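Local coordinates for protein E3 homolog (Yaba-like disease virus, PDB 1SFU) that binds left-handed Z-form nucleic acid through this N-terminal Zalpha domain and probably counters host antiviral responses triggered by double-stranded RNA, at residues C[10-13]-C[14-18]; C[41-44]-C[45-49]. All coordinates share one frame; numbering follows the deposited sequence.

Interaction 1: residues C[10-13]-C[14-18]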
loop_
_atom_site.group_PDB
_atom_site.type_symbol
_atom_site.label_atom_id
_atom_site.label_comp_id
_atom_site.label_asym_id
_atom_site.label_seq_id
_atom_site.Cartn_x
_atom_site.Cartn_y
_atom_site.Cartn_z
ATOM N N ASP C 10 2.988 -15.799 -11.535
ATOM C CA ASP C 10 1.979 -14.772 -11.769
ATOM C C ASP C 10 1.654 -14.615 -13.254
ATOM O O ASP C 10 0.632 -14.026 -13.615
ATOM C CB ASP C 10 2.456 -13.426 -11.209
ATOM C CG ASP C 10 2.789 -13.487 -9.728
ATOM O OD1 ASP C 10 1.959 -13.988 -8.939
ATOM O OD2 ASP C 10 3.883 -13.023 -9.344
ATOM N N ALA C 11 2.523 -15.150 -14.110
ATOM C CA ALA C 11 2.343 -15.061 -15.559
ATOM C C ALA C 11 0.986 -15.570 -16.041
ATOM O O ALA C 11 0.411 -15.032 -16.988
ATOM C CB ALA C 11 3.461 -15.817 -16.270
ATOM N N GLU C 12 0.469 -16.606 -15.394
ATOM C CA GLU C 12 -0.815 -17.150 -15.800
ATOM C C GLU C 12 -1.938 -16.208 -15.378
ATOM O O GLU C 12 -2.992 -16.152 -16.011
ATOM C CB GLU C 12 -1.009 -18.541 -15.197
ATOM C CG GLU C 12 -2.192 -19.301 -15.774
ATOM C CD GLU C 12 -3.475 -19.041 -15.017
ATOM O OE1 GLU C 12 -4.548 -19.458 -15.504
ATOM O OE2 GLU C 12 -3.404 -18.430 -13.927
ATOM N N ILE C 13 -1.700 -15.463 -14.305
ATOM C CA ILE C 13 -2.686 -14.511 -13.810
ATOM C C ILE C 13 -2.669 -13.346 -14.791
ATOM O O ILE C 13 -3.712 -12.886 -15.256
ATOM C CB ILE C 13 -2.306 -13.994 -12.413
ATOM C CG1 ILE C 13 -1.769 -15.149 -11.561
ATOM C CG2 ILE C 13 -3.525 -13.364 -11.753
ATOM C CD1 ILE C 13 -1.136 -14.711 -10.251
ATOM N N PHE C 14 -1.463 -12.885 -15.101
ATOM C CA PHE C 14 -1.270 -11.796 -16.045
ATOM C C PHE C 14 -2.007 -12.135 -17.343
ATOM O O PHE C 14 -2.748 -11.317 -17.879
ATOM C CB PHE C 14 0.223 -11.628 -16.328
ATOM C CG PHE C 14 0.537 -10.567 -17.343
ATOM C CD1 PHE C 14 0.656 -9.231 -16.966
ATOM C CD2 PHE C 14 0.711 -10.903 -18.686
ATOM C CE1 PHE C 14 0.946 -8.245 -17.911
ATOM C CE2 PHE C 14 0.998 -9.927 -19.631
ATOM C CZ PHE C 14 1.116 -8.594 -19.242
ATOM N N SER C 15 -1.802 -13.352 -17.841
ATOM C CA SER C 15 -2.448 -13.787 -19.074
ATOM C C SER C 15 -3.972 -13.817 -18.950
ATOM O O SER C 15 -4.683 -13.427 -19.872
ATOM C CB SER C 15 -1.928 -15.172 -19.482
ATOM O OG SER C 15 -0.517 -15.150 -19.650
ATOM N N LEU C 16 -4.478 -14.286 -17.814
ATOM C CA LEU C 16 -5.923 -14.340 -17.624
ATOM C C LEU C 16 -6.514 -12.932 -17.615
ATOM O O LEU C 16 -7.566 -12.688 -18.204
ATOM C CB LEU C 16 -6.272 -15.039 -16.309
ATOM C CG LEU C 16 -5.966 -16.531 -16.188
ATOM C CD1 LEU C 16 -6.147 -16.972 -14.739
ATOM C CD2 LEU C 16 -6.883 -17.315 -17.120
ATOM N N VAL C 17 -5.834 -12.007 -16.945
ATOM C CA VAL C 17 -6.328 -10.635 -16.871
ATOM C C VAL C 17 -6.277 -9.940 -18.229
ATOM O O VAL C 17 -7.216 -9.239 -18.615
ATOM C CB VAL C 17 -5.518 -9.797 -15.849
ATOM C CG1 VAL C 17 -6.081 -8.384 -15.772
ATOM C CG2 VAL C 17 -5.563 -10.454 -14.489
ATOM N N LYS C 18 -5.175 -10.122 -18.951
ATOM C CA LYS C 18 -5.038 -9.489 -20.258
ATOM C C LYS C 18 -6.145 -9.966 -21.193
ATOM O O LYS C 18 -6.774 -9.169 -21.897
ATOM C CB LYS C 18 -3.663 -9.796 -20.857
ATOM C CG LYS C 18 -3.416 -9.141 -22.217
ATOM C CD LYS C 18 -1.960 -9.301 -22.638
ATOM C CE LYS C 18 -1.718 -8.781 -24.048
ATOM N NZ LYS C 18 -0.280 -8.942 -24.443
#

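Interaction 2: residues C[41-44]-C[45-49]. With nucleotides of chain A.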
loop_
_atom_site.group_PDB
_atom_site.type_symbol
_atom_site.label_atom_id
_atom_site.label_comp_id
_atom_site.label_asym_id
_atom_site.label_seq_id
_atom_site.Cartn_x
_atom_site.Cartn_y
_atom_site.Cartn_z
ATOM N N ILE C 41 -9.795 -14.947 -8.218
ATOM C CA ILE C 41 -8.436 -14.670 -7.770
ATOM C C ILE C 41 -8.454 -13.490 -6.803
ATOM O O ILE C 41 -9.337 -12.638 -6.876
ATOM C CB ILE C 41 -7.524 -14.337 -8.973
ATOM C CG1 ILE C 41 -7.415 -15.562 -9.887
ATOM C CG2 ILE C 41 -6.150 -13.894 -8.489
ATOM C CD1 ILE C 41 -6.577 -15.337 -11.132
ATOM N N ASN C 42 -7.486 -13.448 -5.893
ATOM C CA ASN C 42 -7.407 -12.361 -4.923
ATOM C C ASN C 42 -7.278 -11.015 -5.631
ATOM O O ASN C 42 -6.531 -10.882 -6.601
ATOM C CB ASN C 42 -6.216 -12.573 -3.985
ATOM C CG ASN C 42 -6.397 -13.779 -3.080
ATOM O OD1 ASN C 42 -5.489 -14.159 -2.336
ATOM N ND2 ASN C 42 -7.581 -14.387 -3.136
ATOM N N LYS C 43 -8.014 -10.021 -5.140
ATOM C CA LYS C 43 -7.980 -8.689 -5.728
ATOM C C LYS C 43 -6.547 -8.159 -5.774
ATOM O O LYS C 43 -6.165 -7.467 -6.719
ATOM C CB LYS C 43 -8.884 -7.738 -4.934
ATOM C CG LYS C 43 -9.129 -6.392 -5.611
ATOM C CD LYS C 43 -10.216 -5.577 -4.904
ATOM C CE LYS C 43 -9.811 -5.186 -3.487
ATOM N NZ LYS C 43 -8.601 -4.317 -3.467
ATOM N N LYS C 44 -5.747 -8.491 -4.763
ATOM C CA LYS C 44 -4.361 -8.034 -4.748
ATOM C C LYS C 44 -3.608 -8.582 -5.963
ATOM O O LYS C 44 -2.839 -7.860 -6.606
ATOM C CB LYS C 44 -3.640 -8.468 -3.466
ATOM C CG LYS C 44 -2.160 -8.103 -3.480
ATOM C CD LYS C 44 -1.429 -8.436 -2.175
ATOM C CE LYS C 44 0.033 -8.016 -2.283
ATOM N NZ LYS C 44 0.816 -8.221 -1.038
ATOM N N LYS C 45 -3.822 -9.858 -6.274
ATOM C CA LYS C 45 -3.157 -10.463 -7.426
ATOM C C LYS C 45 -3.636 -9.782 -8.707
ATOM O O LYS C 45 -2.836 -9.463 -9.582
ATOM C CB LYS C 45 -3.451 -11.966 -7.505
ATOM C CG LYS C 45 -2.734 -12.821 -6.464
ATOM C CD LYS C 45 -2.995 -14.309 -6.711
ATOM C CE LYS C 45 -2.281 -15.197 -5.697
ATOM N NZ LYS C 45 -0.799 -15.037 -5.757
ATOM N N ILE C 46 -4.943 -9.564 -8.804
ATOM C CA ILE C 46 -5.531 -8.910 -9.973
ATOM C C ILE C 46 -4.913 -7.524 -10.203
ATOM O O ILE C 46 -4.612 -7.156 -11.340
ATOM C CB ILE C 46 -7.061 -8.754 -9.810
ATOM C CG1 ILE C 46 -7.737 -10.127 -9.814
ATOM C CG2 ILE C 46 -7.620 -7.879 -10.922
ATOM C CD1 ILE C 46 -7.606 -10.882 -11.126
ATOM N N ASN C 47 -4.730 -6.762 -9.124
ATOM C CA ASN C 47 -4.144 -5.420 -9.212
ATOM C C ASN C 47 -2.675 -5.454 -9.623
ATOM O O ASN C 47 -2.223 -4.628 -10.413
ATOM C CB ASN C 47 -4.268 -4.675 -7.876
ATOM C CG ASN C 47 -5.588 -3.940 -7.733
ATOM O OD1 ASN C 47 -6.128 -3.410 -8.709
ATOM N ND2 ASN C 47 -6.106 -3.884 -6.509
ATOM N N GLN C 48 -1.923 -6.400 -9.076
ATOM C CA GLN C 48 -0.515 -6.508 -9.426
ATOM C C GLN C 48 -0.361 -6.634 -10.942
ATOM O O GLN C 48 0.570 -6.086 -11.522
ATOM C CB GLN C 48 0.120 -7.722 -8.737
ATOM C CG GLN C 48 0.298 -7.567 -7.233
ATOM C CD GLN C 48 0.887 -8.811 -6.599
ATOM O OE1 GLN C 48 0.366 -9.909 -6.776
ATOM N NE2 GLN C 48 1.979 -8.645 -5.857
ATOM N N GLN C 49 -1.281 -7.354 -11.577
ATOM C CA GLN C 49 -1.227 -7.536 -13.023
ATOM C C GLN C 49 -1.804 -6.351 -13.803
ATOM O O GLN C 49 -1.264 -5.960 -14.842
ATOM C CB GLN C 49 -1.949 -8.826 -13.417
ATOM C CG GLN C 49 -1.346 -10.069 -12.775
ATOM C CD GLN C 49 0.179 -10.045 -12.776
ATOM O OE1 GLN C 49 0.812 -9.847 -13.812
ATOM N NE2 GLN C 49 0.773 -10.248 -11.605
ATOM P P DG A 5 -3.601 -4.204 -3.697
ATOM O OP1 DG A 5 -4.973 -4.292 -4.243
ATOM O OP2 DG A 5 -3.099 -5.258 -2.777
ATOM O "O5'" DG A 5 -2.604 -4.109 -4.933
ATOM C "C5'" DG A 5 -1.216 -3.893 -4.707
ATOM C "C4'" DG A 5 -0.487 -3.700 -6.017
ATOM O "O4'" DG A 5 -1.049 -2.561 -6.706
ATOM C "C3'" DG A 5 0.992 -3.387 -5.837
ATOM O "O3'" DG A 5 1.741 -4.575 -6.104
ATOM C "C2'" DG A 5 1.298 -2.455 -7.000
ATOM C "C1'" DG A 5 -0.036 -1.817 -7.356
ATOM N N9 DG A 5 -0.196 -0.420 -6.958
ATOM C C8 DG A 5 -0.556 0.623 -7.775
ATOM N N7 DG A 5 -0.675 1.757 -7.139
ATOM C C5 DG A 5 -0.365 1.450 -5.821
ATOM C C6 DG A 5 -0.340 2.283 -4.669
ATOM O O6 DG A 5 -0.611 3.491 -4.586
ATOM N N1 DG A 5 0.036 1.571 -3.531
ATOM C C2 DG A 5 0.333 0.229 -3.502
ATOM N N2 DG A 5 0.665 -0.272 -2.298
ATOM N N3 DG A 5 0.302 -0.561 -4.570
ATOM C C4 DG A 5 -0.051 0.114 -5.688
ATOM P P DC A 6 2.834 -5.075 -5.038
ATOM O OP1 DC A 6 3.434 -6.337 -5.562
ATOM O OP2 DC A 6 2.208 -5.075 -3.692
ATOM O "O5'" DC A 6 3.933 -3.920 -5.073
ATOM C "C5'" DC A 6 5.264 -4.159 -4.617
ATOM C "C4'" DC A 6 5.607 -3.217 -3.484
ATOM O "O4'" DC A 6 5.621 -1.854 -3.969
ATOM C "C3'" DC A 6 4.630 -3.239 -2.305
ATOM O "O3'" DC A 6 5.346 -3.102 -1.076
ATOM C "C2'" DC A 6 3.798 -1.991 -2.519
ATOM C "C1'" DC A 6 4.830 -1.051 -3.113
ATOM N N1 DC A 6 4.258 0.040 -3.908
ATOM C C2 DC A 6 4.085 1.291 -3.300
ATOM O O2 DC A 6 4.446 1.441 -2.126
ATOM N N3 DC A 6 3.531 2.296 -4.005
ATOM C C4 DC A 6 3.153 2.093 -5.269
ATOM N N4 DC A 6 2.584 3.110 -5.922
ATOM C C5 DC A 6 3.335 0.834 -5.919
ATOM C C6 DC A 6 3.888 -0.154 -5.208
HETATM O O HOH W 1 -8.851 -2.115 -5.787
#

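Interaction 1: residues C[10-13]-C[14-18]
Asp10 and Phe14 are joined by a backbone bond at the start of helix 11-22, the opening helix of the winged helix-turn-helix Zalpha domain. Phe14 N donates to Asp10 O at 2.8 Å. The ring of Phe14 leaves on the side that faces helix 43-55, where it packs on Gln49 and Leu53; an aromatic residue suits this seam between helices.

Ala11 follows with a carbonyl that serves two donors of one residue. Ser15 N reaches Ala11 O at 2.9 Å and Ser15 OG reaches the same Ala11 O at 2.8 Å, from opposite faces of the carbonyl plane. The serine torsion explains this: OG stands beside its own backbone N (chi1 -58°), which brings it to the carbonyl of the preceding turn. A small hydroxyl on the outer side of the helix can thus pay for its polarity within the helix itself.

Glu12 O accepts from Leu16 N at 3.0 Å. The Glu12 side chain bends at chi2 (-90°), carrying the carboxylate forward along the helix, over the side chain of Leu16. There OE1 lies 3.1 Å from Leu16 CD1 and 3.3 Å from Leu16 CG, a close contact of an oxygen with the leucine branch.

Ile13 turns to the protein interior, as its branched apolar side chain would suggest, and meets Ile41 there. Its carbonyl oxygen receives Val17 N at 2.9 Å, while Val17 CG2 rests 3.2 Å from the same Ile13 O.

Interaction 2: residues C[41-44]-C[45-49]
Lys44 and Gln48, one turn apart on helix 43-55, stand together at the DNA backbone; this is the recognition helix of the winged helix-turn-helix Zalpha fold, here bound to left-handed Z-DNA. Lys44 can be followed outward from its CB, which lies 3.3 Å from OP2 of DG5 of chain A. CG comes closer still to that oxygen, and CD remains beside it at 3.6 Å. With CG anti to the backbone N (chi1 175°) and the chain extended beyond it, the aliphatic part runs past this phosphate, and CE arrives near OP2 of DC6 of chain A and 4.1 Å from Gln48 NE2. NZ ends 4.3 Å from OP2 of DC6 of chain A, too far for a direct bond, where its positive charge probably eases that of the phosphate.

Gln48 crosses it at a slant and does the direct bonding: its NE2 donates to OP1 of DC6 of chain A at 2.7 Å, close to straight (166°). Lys43 and Asn47 run side by side in the same direction. Asn47 uses the same chemistry as Gln48 on the preceding phosphate, ND2 donating to OP1 of DG5 of chain A at 2.6 Å. Lys43 NZ and, weakly, Asn47 ND2 also share a water as their acceptor.

Away from the DNA, Ile41 packs on Ile13 and Leu16 of helix 11-22, at the margin of the interior. It crosses Lys45 at about a right angle, meeting the aliphatic part of the lysine rather than its charged end. The packing there is tight, with Ile41 CG2 only 3.5 Å from Lys45 CB.

How the interactions relate
Interactions 1 and 2 each join successive turns near the start of a helix, and the two helices, 11-22 and 43-55, pack against one another. Their inner sides meet in the domain interior: Ile13 CG2 lies 3.7 Å from Ile41 CD1, and Val17 CG2 lies 4.0 Å from Ile46 CD1. Beside this apolar patch, Gln49 OE1 sits 3.1 Å from Phe14 CB. The outer sides differ in chemistry. Residues 10-18 come no nearer than about 8 Å to the DNA, and the hydroxyl of Ser15 bonds within its own helix. Residues 41-49 instead bring Lys43, Lys44, Asn47 and Gln48 to the phosphates, while Ile41 and Ile46 pack on helix 11-22, and Ile46 also on helix 32-38.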